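Local structure of cellulase (Soil metagenome, 5I2U) at residues 75-78 and 79-83; 135-138 and 139-143; 195-199 and 200-204. The protein is a salt-tolerant cellulase of glycoside hydrolase family 5, probably hydrolysing the beta-1,4-glucosidic bonds of cellulose with a TIM-barrel domain. All coordinates share one frame; numbering follows the deposited sequence.

Contact 1: 75-78 and 79-83; sequences AVQW and LADDW
The carbonyl of A75 accepts the backbone N-H of L79, with A75 O and L79 N 2.9 Å apart. The leucine side chain leans back over that carbonyl, its CG 3.3 Å from A75 O. V76 repeats the bond one residue on, its O taking the N-H of A80, while its own side chain touches V114 and S117 of helix 104-120. Q77 is held twice by D81. Its O receives the backbone N-H of D81, and its extended side chain sends NE2 to D81 OD2 at 3.2 Å. The carboxylate oxygen lies almost in the amide plane, yet the amide and carboxylate planes stand nearly perpendicular, at 86°. All this belongs to the last turns of helix 73-81, the connecting helix of the beta-alpha-beta unit that leads from strand 57-61 to strand 87-93 in the barrel. W78 O bonds to D82 N, and the indole, with CG anti to the backbone N (chi1 -175°), swings alongside the D82 side chain. D82 CB sits over the face of the six-membered ring, 3.6 Å from its centroid, in a CH-pi contact. The carboxylate follows with its plane 27° from that of the ring, so that D82 CG comes to 3.3 Å from W78 CZ2. A water accepts from W78 NE1, 3.0 Å away, and from W83 NE1, and donates to D82 OD2, which also forms a salt bridge with R319. W78 also forms an edge-to-face pair with W306. An alanine at W78 would take away the surface under D82 CB and one donor to the water, and is likely to leave the D82 carboxylate relying more on R319 and W306 without its edge-to-face mate.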
# COMPACT_ATOMS: atom_id res chain seq x y z
N ALA A 75 12.13 -6.94 11.04
CA ALA A 75 11.53 -5.63 10.80
C ALA A 75 10.01 -5.72 10.72
O ALA A 75 9.31 -4.93 11.34
CB ALA A 75 12.08 -5.00 9.53
N VAL A 76 9.52 -6.74 10.00
CA VAL A 76 8.07 -6.93 9.86
C VAL A 76 7.42 -7.29 11.20
O VAL A 76 6.41 -6.70 11.56
CB VAL A 76 7.72 -7.97 8.78
CG1 VAL A 76 6.22 -8.14 8.66
CG2 VAL A 76 8.25 -7.55 7.43
N GLN A 77 7.99 -8.24 11.95
CA GLN A 77 7.48 -8.58 13.28
C GLN A 77 7.51 -7.37 14.19
O GLN A 77 6.56 -7.17 14.95
CB GLN A 77 8.28 -9.71 13.94
CG GLN A 77 7.80 -10.04 15.35
CD GLN A 77 8.55 -11.17 16.01
OE1 GLN A 77 9.50 -11.72 15.45
NE2 GLN A 77 8.13 -11.51 17.23
N TRP A 78 8.59 -6.59 14.15
CA TRP A 78 8.65 -5.38 14.95
C TRP A 78 7.54 -4.36 14.56
O TRP A 78 6.96 -3.72 15.44
CB TRP A 78 10.05 -4.73 14.89
CG TRP A 78 10.18 -3.52 15.83
CD1 TRP A 78 10.18 -2.20 15.46
CD2 TRP A 78 10.30 -3.54 17.26
NE1 TRP A 78 10.31 -1.40 16.57
CE2 TRP A 78 10.38 -2.19 17.69
CE3 TRP A 78 10.37 -4.56 18.22
CZ2 TRP A 78 10.51 -1.84 19.04
CZ3 TRP A 78 10.50 -4.21 19.57
CH2 TRP A 78 10.57 -2.86 19.96
N LEU A 79 7.28 -4.19 13.27
CA LEU A 79 6.18 -3.31 12.84
C LEU A 79 4.83 -3.80 13.34
O LEU A 79 3.97 -3.00 13.68
CB LEU A 79 6.14 -3.17 11.32
CG LEU A 79 7.31 -2.36 10.73
CD1 LEU A 79 7.42 -2.62 9.24
CD2 LEU A 79 7.15 -0.87 11.00
N ALA A 80 4.65 -5.12 13.35
CA ALA A 80 3.43 -5.74 13.84
C ALA A 80 3.29 -5.53 15.35
O ALA A 80 2.26 -5.06 15.82
CB ALA A 80 3.40 -7.22 13.50
N ASP A 81 4.34 -5.87 16.10
CA ASP A 81 4.29 -5.89 17.56
C ASP A 81 4.36 -4.50 18.20
O ASP A 81 3.53 -4.17 19.03
CB ASP A 81 5.41 -6.77 18.14
CG ASP A 81 5.24 -8.24 17.78
OD1 ASP A 81 4.15 -8.65 17.35
OD2 ASP A 81 6.21 -9.00 17.93
N ASP A 82 5.34 -3.69 17.81
CA ASP A 82 5.57 -2.39 18.45
C ASP A 82 4.77 -1.23 17.82
O ASP A 82 4.24 -0.39 18.56
CB ASP A 82 7.05 -2.06 18.44
CG ASP A 82 7.35 -0.77 19.18
OD1 ASP A 82 7.06 -0.69 20.39
OD2 ASP A 82 7.87 0.17 18.54
N TRP A 83 4.69 -1.18 16.48
CA TRP A 83 3.92 -0.12 15.79
C TRP A 83 2.44 -0.47 15.65
O TRP A 83 1.63 0.40 15.33
CB TRP A 83 4.50 0.19 14.40
CG TRP A 83 5.80 0.93 14.40
CD1 TRP A 83 6.79 0.87 15.34
CD2 TRP A 83 6.27 1.82 13.39
NE1 TRP A 83 7.83 1.67 14.99
CE2 TRP A 83 7.55 2.27 13.79
CE3 TRP A 83 5.75 2.27 12.17
CZ2 TRP A 83 8.31 3.16 13.02
CZ3 TRP A 83 6.49 3.17 11.41
CH2 TRP A 83 7.77 3.60 11.84
O HOH W 1 9.60 1.47 17.30

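Contact 2: 135-138 and 139-143; sequences YTEE and AKTFF
T141 turns its hydroxyl back onto the carbonyl of E137, four residues earlier, and gives OG1 to E137 O at 2.7 Å. With its OG1 beside the backbone N (chi1 -40°), the threonine can grip that oxygen twice, since T141 N bonds to it as well, at 3.1 Å. The two donors reach E137 O from opposite faces of the carbonyl plane. The other backbone bonds are regular: A139, K140 and F142 donate to Y135, T136 and E138 in turn, and F142 N lies 2.9 Å from E138 O.

Side-chain carbons make van der Waals contacts both with one another and with carbonyl oxygens. T136 and K140 run side by side: K140 CG packs 3.4 Å from T136 O, and further out the methyl T136 CG2 touches K140 CE at 3.9 Å. A139 sets its CB against Y135 O, and its side chain also meets F129 and Y175.

Charge plays a looser part. E137 OE1 and K140 NZ stay 4.9 Å apart, and the lysine instead forms its salt bridge with E178 of helix 169-186. E137 and E138 stand in the first turn of the helix, where their negative charge would probably be favourable to its dipole.

Y135 occupies the N-cap position, and the whole is the opening of an alpha-helix, helix 136-150, which links strand 124-130 to strand 156-159 in a beta-alpha-beta crossover of the TIM barrel.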
# COMPACT_ATOMS: atom_id res chain seq x y z
N TYR A 135 4.22 -1.61 -17.44
CA TYR A 135 5.00 -2.84 -17.66
C TYR A 135 4.07 -4.06 -17.65
O TYR A 135 4.14 -4.93 -16.76
CB TYR A 135 6.06 -2.98 -16.58
CG TYR A 135 7.05 -1.85 -16.54
CD1 TYR A 135 7.98 -1.67 -17.58
CD2 TYR A 135 7.09 -0.96 -15.47
CE1 TYR A 135 8.91 -0.63 -17.55
CE2 TYR A 135 8.03 0.07 -15.42
CZ TYR A 135 8.93 0.23 -16.46
OH TYR A 135 9.85 1.26 -16.42
N THR A 136 3.19 -4.10 -18.66
CA THR A 136 2.05 -5.03 -18.70
C THR A 136 2.45 -6.51 -18.63
O THR A 136 1.90 -7.26 -17.84
CB THR A 136 1.20 -4.80 -19.97
OG1 THR A 136 0.99 -3.40 -20.17
CG2 THR A 136 -0.16 -5.48 -19.85
N GLU A 137 3.42 -6.92 -19.43
CA GLU A 137 3.80 -8.33 -19.50
C GLU A 137 4.57 -8.78 -18.26
O GLU A 137 4.42 -9.92 -17.81
CB GLU A 137 4.60 -8.60 -20.81
CG GLU A 137 4.76 -10.04 -21.30
CD GLU A 137 3.47 -10.84 -21.19
OE1 GLU A 137 2.65 -10.68 -22.10
OE2 GLU A 137 3.27 -11.60 -20.20
N GLU A 138 5.36 -7.88 -17.68
CA GLU A 138 6.12 -8.16 -16.46
C GLU A 138 5.15 -8.33 -15.29
O GLU A 138 5.33 -9.22 -14.43
CB GLU A 138 7.14 -7.05 -16.10
CG GLU A 138 7.67 -6.10 -17.19
CD GLU A 138 8.52 -6.66 -18.31
OE1 GLU A 138 8.84 -7.87 -18.33
OE2 GLU A 138 8.89 -5.82 -19.18
N ALA A 139 4.15 -7.44 -15.24
CA ALA A 139 3.11 -7.49 -14.20
C ALA A 139 2.34 -8.81 -14.24
O ALA A 139 2.16 -9.45 -13.20
CB ALA A 139 2.16 -6.31 -14.33
N LYS A 140 1.93 -9.24 -15.44
CA LYS A 140 1.21 -10.51 -15.59
C LYS A 140 2.03 -11.69 -15.14
O LYS A 140 1.53 -12.56 -14.45
CB LYS A 140 0.78 -10.73 -17.04
CG LYS A 140 -0.31 -9.77 -17.52
CD LYS A 140 -0.42 -9.78 -19.03
CE LYS A 140 -1.68 -9.09 -19.48
NZ LYS A 140 -1.88 -9.11 -20.96
N THR A 141 3.30 -11.74 -15.52
CA THR A 141 4.15 -12.87 -15.15
C THR A 141 4.45 -12.88 -13.67
O THR A 141 4.48 -13.93 -13.05
CB THR A 141 5.47 -12.82 -15.89
OG1 THR A 141 5.23 -12.41 -17.24
CG2 THR A 141 6.22 -14.15 -15.88
N PHE A 142 4.71 -11.69 -13.12
CA PHE A 142 4.99 -11.53 -11.70
C PHE A 142 3.77 -11.92 -10.86
O PHE A 142 3.87 -12.73 -9.94
CB PHE A 142 5.42 -10.09 -11.36
CG PHE A 142 5.54 -9.83 -9.89
CD1 PHE A 142 6.53 -10.48 -9.14
CD2 PHE A 142 4.64 -9.00 -9.23
CE1 PHE A 142 6.63 -10.27 -7.78
CE2 PHE A 142 4.74 -8.80 -7.86
CZ PHE A 142 5.75 -9.43 -7.14
N PHE A 143 2.62 -11.34 -11.19
CA PHE A 143 1.44 -11.58 -10.36
C PHE A 143 0.88 -13.00 -10.50
O PHE A 143 0.34 -13.53 -9.53
CB PHE A 143 0.37 -10.49 -10.58
CG PHE A 143 0.66 -9.23 -9.81
CD1 PHE A 143 0.67 -9.25 -8.42
CD2 PHE A 143 0.94 -8.03 -10.46
CE1 PHE A 143 0.95 -8.10 -7.69
CE2 PHE A 143 1.23 -6.88 -9.73
CZ PHE A 143 1.23 -6.92 -8.35

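Contact 3: 195-199 and 200-204; sequences GSPHW and DQDLH
H198 and D202 meet through a short, straight hydrogen bond, H198 ND1 to D202 OD2 at 2.7 Å with an N-H...O angle of 172°. OD2 uses its syn lone pair and lies in the plane of the imidazole, although the ring and carboxylate planes are 61° apart. Elsewhere in the turn, D200 folds its carboxylate back to S196, where OD1 accepts S196 N at 2.9 Å through its anti lone pair. The same two residues are joined a second time, D200 N to S196 O at 2.8 Å.

Behind these bonds stands the carbonyl of P197: P197 O takes D202 N at 3.2 Å, nearly along the C=O axis, and Q201 N weakly. Q201 packs its CG 3.0 Å from H198 O, while a water bridges W199 O and Q201 NE2. S196 OG, buried close to D200 CA, finds no polar partner in the model.

Further out, R235 bonds Q201 O and forms a long, weak ion pair with D202 OD1. W199 and Y166 form an edge-to-face pair, and D200 touches E163, P164 and H222. H198, W199 and D200 all have left-handed helical backbone angles, making a short left-handed helical turn after strand 192-194. E163 belongs to an Asn-Glu-Pro sequence that in family 5 relatives carries the general acid/base, so the turn probably borders the active-site cleft of the barrel.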
# COMPACT_ATOMS: atom_id res chain seq x y z
N GLY A 195 -4.38 1.13 -9.25
CA GLY A 195 -3.89 2.48 -9.34
C GLY A 195 -4.58 3.25 -10.44
O GLY A 195 -5.23 2.66 -11.30
N SER A 196 -4.42 4.57 -10.41
CA SER A 196 -4.98 5.45 -11.42
C SER A 196 -3.99 6.59 -11.73
O SER A 196 -3.05 6.82 -10.95
CB SER A 196 -6.34 5.99 -10.98
OG SER A 196 -6.25 6.74 -9.79
N PRO A 197 -4.20 7.29 -12.87
CA PRO A 197 -3.19 8.28 -13.29
C PRO A 197 -3.03 9.47 -12.35
O PRO A 197 -3.88 9.72 -11.49
CB PRO A 197 -3.67 8.73 -14.68
CG PRO A 197 -4.68 7.72 -15.11
CD PRO A 197 -5.29 7.20 -13.86
N HIS A 198 -1.91 10.17 -12.54
CA HIS A 198 -1.49 11.26 -11.66
C HIS A 198 -1.33 10.78 -10.22
O HIS A 198 -1.87 11.37 -9.29
CB HIS A 198 -2.41 12.48 -11.79
CG HIS A 198 -2.32 13.14 -13.13
ND1 HIS A 198 -3.29 13.00 -14.10
CD2 HIS A 198 -1.36 13.93 -13.67
CE1 HIS A 198 -2.94 13.68 -15.18
NE2 HIS A 198 -1.77 14.25 -14.94
N TRP A 199 -0.56 9.70 -10.06
CA TRP A 199 -0.15 9.19 -8.75
C TRP A 199 -1.35 8.81 -7.90
O TRP A 199 -1.44 9.17 -6.73
CB TRP A 199 0.78 10.21 -8.06
CG TRP A 199 1.88 10.61 -9.00
CD1 TRP A 199 3.00 9.89 -9.30
CD2 TRP A 199 1.93 11.79 -9.82
NE1 TRP A 199 3.76 10.56 -10.22
CE2 TRP A 199 3.13 11.73 -10.56
CE3 TRP A 199 1.08 12.90 -9.99
CZ2 TRP A 199 3.51 12.74 -11.46
CZ3 TRP A 199 1.46 13.91 -10.88
CH2 TRP A 199 2.67 13.82 -11.60
N ASP A 200 -2.28 8.07 -8.51
CA ASP A 200 -3.54 7.68 -7.89
C ASP A 200 -4.34 8.89 -7.35
O ASP A 200 -4.84 8.85 -6.22
CB ASP A 200 -3.32 6.63 -6.79
CG ASP A 200 -2.33 5.56 -7.21
OD1 ASP A 200 -2.53 4.95 -8.29
OD2 ASP A 200 -1.35 5.33 -6.46
N GLN A 201 -4.44 9.94 -8.16
CA GLN A 201 -5.30 11.10 -7.86
C GLN A 201 -6.55 11.20 -8.75
O GLN A 201 -7.49 11.89 -8.39
CB GLN A 201 -4.51 12.40 -7.98
CG GLN A 201 -3.40 12.55 -6.94
CD GLN A 201 -2.43 13.68 -7.26
OE1 GLN A 201 -2.76 14.60 -8.01
NE2 GLN A 201 -1.23 13.60 -6.71
N ASP A 202 -6.58 10.48 -9.88
CA ASP A 202 -7.68 10.61 -10.85
C ASP A 202 -8.81 9.62 -10.61
O ASP A 202 -9.24 8.92 -11.53
CB ASP A 202 -7.14 10.49 -12.27
CG ASP A 202 -6.19 11.60 -12.63
OD1 ASP A 202 -6.17 12.60 -11.89
OD2 ASP A 202 -5.46 11.49 -13.64
N LEU A 203 -9.33 9.60 -9.39
CA LEU A 203 -10.47 8.77 -9.04
C LEU A 203 -11.75 9.22 -9.74
O LEU A 203 -12.62 8.39 -10.02
CB LEU A 203 -10.70 8.78 -7.52
CG LEU A 203 -9.62 8.15 -6.64
CD1 LEU A 203 -9.95 8.44 -5.19
CD2 LEU A 203 -9.50 6.66 -6.88
N HIS A 204 -11.90 10.52 -9.95
CA HIS A 204 -12.97 11.08 -10.79
C HIS A 204 -13.04 10.51 -12.24
O HIS A 204 -14.14 10.40 -12.79
CB HIS A 204 -12.88 12.62 -10.84
CG HIS A 204 -11.75 13.14 -11.68
ND1 HIS A 204 -10.46 12.67 -11.58
CD2 HIS A 204 -11.73 14.11 -12.63
CE1 HIS A 204 -9.69 13.32 -12.44
NE2 HIS A 204 -10.44 14.19 -13.09
O HOH W 2 -0.63 11.32 -5.30

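How the contacts relate
The three contacts follow one another along the chain and lie in the helices and loops that surround a single eight-stranded parallel barrel. Contact 1 lies in the later part of helix 73-81, between strands 57-61 and 87-93; contact 2 opens helix 136-150, between strands 124-130 and 156-159; contact 3 lies between strands 192-194 and 217-224. None touches another. Centres of contacts 2 and 3 are about 20 Å apart, whereas contact 1 is about 30 Å from each, and it faces contact 3 across the chain's centre. Contacts 2 and 3 both follow a strand's C-terminal end, the side where TIM barrels carry their active sites, while contact 1 leads into strand 87-93.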